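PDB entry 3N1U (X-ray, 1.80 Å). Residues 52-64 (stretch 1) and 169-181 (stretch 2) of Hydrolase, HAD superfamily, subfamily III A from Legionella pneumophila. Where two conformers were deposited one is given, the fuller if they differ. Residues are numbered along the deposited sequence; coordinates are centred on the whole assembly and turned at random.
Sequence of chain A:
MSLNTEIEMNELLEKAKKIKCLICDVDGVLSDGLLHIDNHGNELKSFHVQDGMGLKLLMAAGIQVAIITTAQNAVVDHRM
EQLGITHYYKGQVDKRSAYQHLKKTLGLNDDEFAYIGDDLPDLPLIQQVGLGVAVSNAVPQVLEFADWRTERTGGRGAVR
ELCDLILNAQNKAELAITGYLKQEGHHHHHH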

# COMPACT_ATOMS: atom_id res chain seq x y z
N GLY A 52 13.08 11.72 1.21
CA GLY A 52 13.26 13.18 1.39
C GLY A 52 14.48 13.50 2.29
O GLY A 52 15.28 14.37 1.97
N MSE A 53 14.67 12.73 3.35
CA MSE A 53 15.86 12.87 4.21
C MSE A 53 17.15 12.53 3.44
O MSE A 53 18.15 13.24 3.60
CB MSE A 53 15.72 11.97 5.46
CG MSE A 53 16.96 11.85 6.30
SE MSE A 53 17.26 13.57 7.21
CE MSE A 53 15.86 13.30 8.49
N GLY A 54 17.12 11.44 2.65
CA GLY A 54 18.24 11.09 1.73
C GLY A 54 18.70 12.27 0.88
O GLY A 54 19.91 12.62 0.83
N LEU A 55 17.75 12.90 0.23
CA LEU A 55 18.08 14.05 -0.63
C LEU A 55 18.61 15.21 0.18
O LEU A 55 19.56 15.86 -0.23
CB LEU A 55 16.86 14.44 -1.48
CG LEU A 55 16.32 13.30 -2.39
CD1 LEU A 55 15.15 13.82 -3.25
CD2 LEU A 55 17.46 12.76 -3.32
N LYS A 56 18.03 15.46 1.36
CA LYS A 56 18.56 16.53 2.20
C LYS A 56 19.95 16.26 2.73
O LYS A 56 20.77 17.20 2.92
CB LYS A 56 17.61 16.83 3.38
CG LYS A 56 16.28 17.45 2.98
CD LYS A 56 15.39 17.44 4.21
CE LYS A 56 14.17 18.32 4.01
NZ LYS A 56 13.42 18.31 5.31
N LEU A 57 20.23 14.98 2.99
CA LEU A 57 21.59 14.62 3.42
C LEU A 57 22.59 14.82 2.29
O LEU A 57 23.73 15.26 2.53
CB LEU A 57 21.64 13.18 3.90
CG LEU A 57 20.93 12.88 5.26
CD1 LEU A 57 20.76 11.37 5.57
CD2 LEU A 57 21.65 13.54 6.39
N LEU A 58 22.22 14.43 1.07
CA LEU A 58 23.17 14.71 -0.03
C LEU A 58 23.47 16.18 -0.10
O LEU A 58 24.64 16.63 -0.20
CB LEU A 58 22.60 14.25 -1.38
CG LEU A 58 22.55 12.74 -1.64
CD1 LEU A 58 21.99 12.47 -3.06
CD2 LEU A 58 23.93 12.15 -1.48
N MSE A 59 22.43 16.99 -0.08
CA MSE A 59 22.65 18.43 -0.21
C MSE A 59 23.43 19.05 0.95
O MSE A 59 24.23 19.98 0.73
CB MSE A 59 21.28 19.13 -0.42
CG MSE A 59 20.64 18.74 -1.81
SE MSE A 59 19.02 19.82 -2.14
CE MSE A 59 17.86 18.67 -1.16
N ALA A 60 23.21 18.55 2.19
CA ALA A 60 23.99 18.99 3.35
C ALA A 60 25.46 18.65 3.18
O ALA A 60 26.31 19.35 3.73
CB ALA A 60 23.44 18.35 4.67
N ALA A 61 25.77 17.58 2.44
CA ALA A 61 27.15 17.13 2.17
C ALA A 61 27.77 17.76 0.90
O ALA A 61 28.88 17.36 0.51
CB ALA A 61 27.17 15.63 1.99
N GLY A 62 27.07 18.69 0.27
CA GLY A 62 27.58 19.42 -0.90
C GLY A 62 27.33 18.69 -2.20
O GLY A 62 27.90 19.04 -3.19
N ILE A 63 26.48 17.66 -2.17
CA ILE A 63 26.10 16.96 -3.38
C ILE A 63 24.78 17.51 -3.89
O ILE A 63 23.77 17.53 -3.16
CB ILE A 63 26.06 15.42 -3.19
CG1 ILE A 63 27.49 14.95 -2.82
CG2 ILE A 63 25.51 14.71 -4.47
CD1 ILE A 63 27.59 13.49 -2.30
N GLN A 64 24.79 17.92 -5.16
CA GLN A 64 23.58 18.51 -5.70
C GLN A 64 22.51 17.45 -6.06
O GLN A 64 22.79 16.26 -6.24
CB GLN A 64 23.86 19.48 -6.85
CG GLN A 64 22.61 20.19 -7.36
CD GLN A 64 21.95 21.09 -6.30
OE1 GLN A 64 21.28 20.63 -5.35
NE2 GLN A 64 22.09 22.39 -6.50
N ALA A 169 30.29 5.78 0.29
CA ALA A 169 31.44 5.69 -0.63
C ALA A 169 32.41 6.85 -0.52
O ALA A 169 33.61 6.67 -0.70
CB ALA A 169 30.95 5.52 -2.07
N GLN A 170 31.88 8.04 -0.26
CA GLN A 170 32.64 9.24 -0.21
C GLN A 170 33.05 9.65 1.21
O GLN A 170 33.64 10.70 1.40
CB GLN A 170 31.81 10.35 -0.87
CG GLN A 170 31.59 10.11 -2.39
CD GLN A 170 30.86 11.29 -3.04
OE1 GLN A 170 30.92 12.42 -2.54
NE2 GLN A 170 30.20 11.05 -4.16
N ASN A 171 32.70 8.80 2.19
CA ASN A 171 32.99 9.04 3.61
C ASN A 171 32.38 10.37 4.08
O ASN A 171 33.01 11.09 4.88
CB ASN A 171 34.51 8.99 3.89
CG ASN A 171 35.12 7.61 3.61
OD1 ASN A 171 34.57 6.58 3.98
ND2 ASN A 171 36.28 7.60 2.96
N LYS A 172 31.17 10.67 3.60
CA LYS A 172 30.46 11.91 3.90
C LYS A 172 29.18 11.72 4.74
O LYS A 172 28.46 12.68 5.00
CB LYS A 172 30.10 12.67 2.61
CG LYS A 172 31.29 13.36 1.96
CD LYS A 172 30.95 13.97 0.60
CE LYS A 172 32.27 14.65 -0.00
NZ LYS A 172 32.05 14.71 -1.49
N ALA A 173 28.92 10.49 5.16
CA ALA A 173 27.68 10.20 5.93
C ALA A 173 27.61 11.02 7.26
O ALA A 173 26.57 11.66 7.56
CB ALA A 173 27.56 8.73 6.19
N GLU A 174 28.68 10.99 8.04
CA GLU A 174 28.76 11.81 9.28
C GLU A 174 28.66 13.32 9.01
O GLU A 174 27.85 13.99 9.66
CB GLU A 174 29.99 11.44 10.13
CG GLU A 174 29.73 10.35 11.20
CD GLU A 174 28.48 10.63 12.10
OE1 GLU A 174 27.65 9.69 12.31
OE2 GLU A 174 28.33 11.77 12.60
N LEU A 175 29.45 13.84 8.06
CA LEU A 175 29.32 15.24 7.57
C LEU A 175 27.87 15.63 7.26
O LEU A 175 27.38 16.67 7.74
CB LEU A 175 30.20 15.52 6.32
CG LEU A 175 31.53 16.26 6.41
CD1 LEU A 175 32.53 15.52 7.29
CD2 LEU A 175 32.13 16.52 5.02
N ALA A 176 27.19 14.78 6.48
CA ALA A 176 25.81 15.00 6.06
C ALA A 176 24.84 15.11 7.24
O ALA A 176 24.09 16.10 7.33
CB ALA A 176 25.34 13.90 5.09
N ILE A 177 24.85 14.13 8.15
CA ILE A 177 23.86 14.18 9.26
C ILE A 177 24.18 15.32 10.20
O ILE A 177 23.26 15.94 10.78
CB ILE A 177 23.68 12.79 9.97
CG1 ILE A 177 22.49 12.77 10.96
CG2 ILE A 177 24.97 12.38 10.72
CD1 ILE A 177 21.11 13.21 10.40
N THR A 178 25.48 15.57 10.39
CA THR A 178 25.90 16.66 11.27
C THR A 178 25.38 17.97 10.69
O THR A 178 24.67 18.69 11.37
CB THR A 178 27.43 16.61 11.57
OG1 THR A 178 27.70 15.39 12.30
CG2 THR A 178 27.82 17.78 12.44
N GLY A 179 25.70 18.21 9.43
CA GLY A 179 25.25 19.39 8.68
C GLY A 179 23.75 19.57 8.60
O GLY A 179 23.25 20.66 8.90
N TYR A 180 23.01 18.50 8.26
CA TYR A 180 21.56 18.52 8.38
C TYR A 180 21.03 18.95 9.75
O TYR A 180 20.12 19.78 9.83
CB TYR A 180 20.93 17.16 8.01
CG TYR A 180 19.46 17.06 8.33
CD1 TYR A 180 18.49 17.53 7.44
CD2 TYR A 180 19.04 16.50 9.54
CE1 TYR A 180 17.11 17.42 7.75
CE2 TYR A 180 17.68 16.38 9.85
CZ TYR A 180 16.73 16.85 8.96
OH TYR A 180 15.39 16.73 9.33
N LEU A 181 21.56 18.34 10.82
CA LEU A 181 21.00 18.51 12.18
C LEU A 181 21.24 19.90 12.73
O LEU A 181 20.67 20.26 13.75
CB LEU A 181 21.49 17.44 13.18
CG LEU A 181 20.89 16.02 13.12
CD1 LEU A 181 21.70 15.04 13.97
CD2 LEU A 181 19.42 15.96 13.52
O HOH W 1 30.55 17.41 -1.52

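Two helices that cross nearly at right angles can share only a small patch, and side-chain conformation decides how well that patch is filled. In this HAD-superfamily hydrolase, helix 52-60 meets helix 173-181 at 100°, with the axes 7.9 Å apart at their closest. Small residues line the closest part: the CA atoms nearest each other across the stretches are those of Ala-61 and Ala-176, 4.6 Å apart, and their CB atoms are 4.0 Å apart. The Ala-176 CB also rests 3.3 Å from Leu-57 O, while Ala-60 CB lies 3.5 Å from Ala-176 O; each methyl packs on the backbone of the other stretch.

Tyr-180 is the knob of the contact. Its t chi1 (170°) and chi2 of 85° carry the ring into the hole formed by Met-53, Lys-56, Leu-57 and Ala-60. Met-53, a selenomethionine, starts sideways at CB, but its t, p, p chain folds over the ring: SE stands 3.8 Å from the Tyr-180 ring centroid, only 11° off the normal, and CE reaches Tyr-180 OH at 3.6 Å. The polarizable selenium thus meets the aromatic face. Lys-56, m then extended, lays its aliphatic part by the same ring, CD being 3.9 Å from Tyr-180 CE1. Leu-57 uses the common m, t rotamer to place CD2 3.7 Å from Ile-177 CA and also within reach of Ala-176 CB (3.9 Å) and Tyr-180 CB (4.0 Å).

No direct hydrogen bond joins the stretches. Past the helix end, where Gly-62 takes the positive phi of a Schellman motif, a water bridges them, donating to Ala-61 O (2.6 Å) and accepting from Lys-172 NZ (3.1 Å). The nearly extended Lys-172 chain also lets NZ donate to Gln-170 OE1 at 2.8 Å. Ile-63, again m, t, brings CD1 to 3.5 Å from Gln-170 OE1, a contact of packing alone.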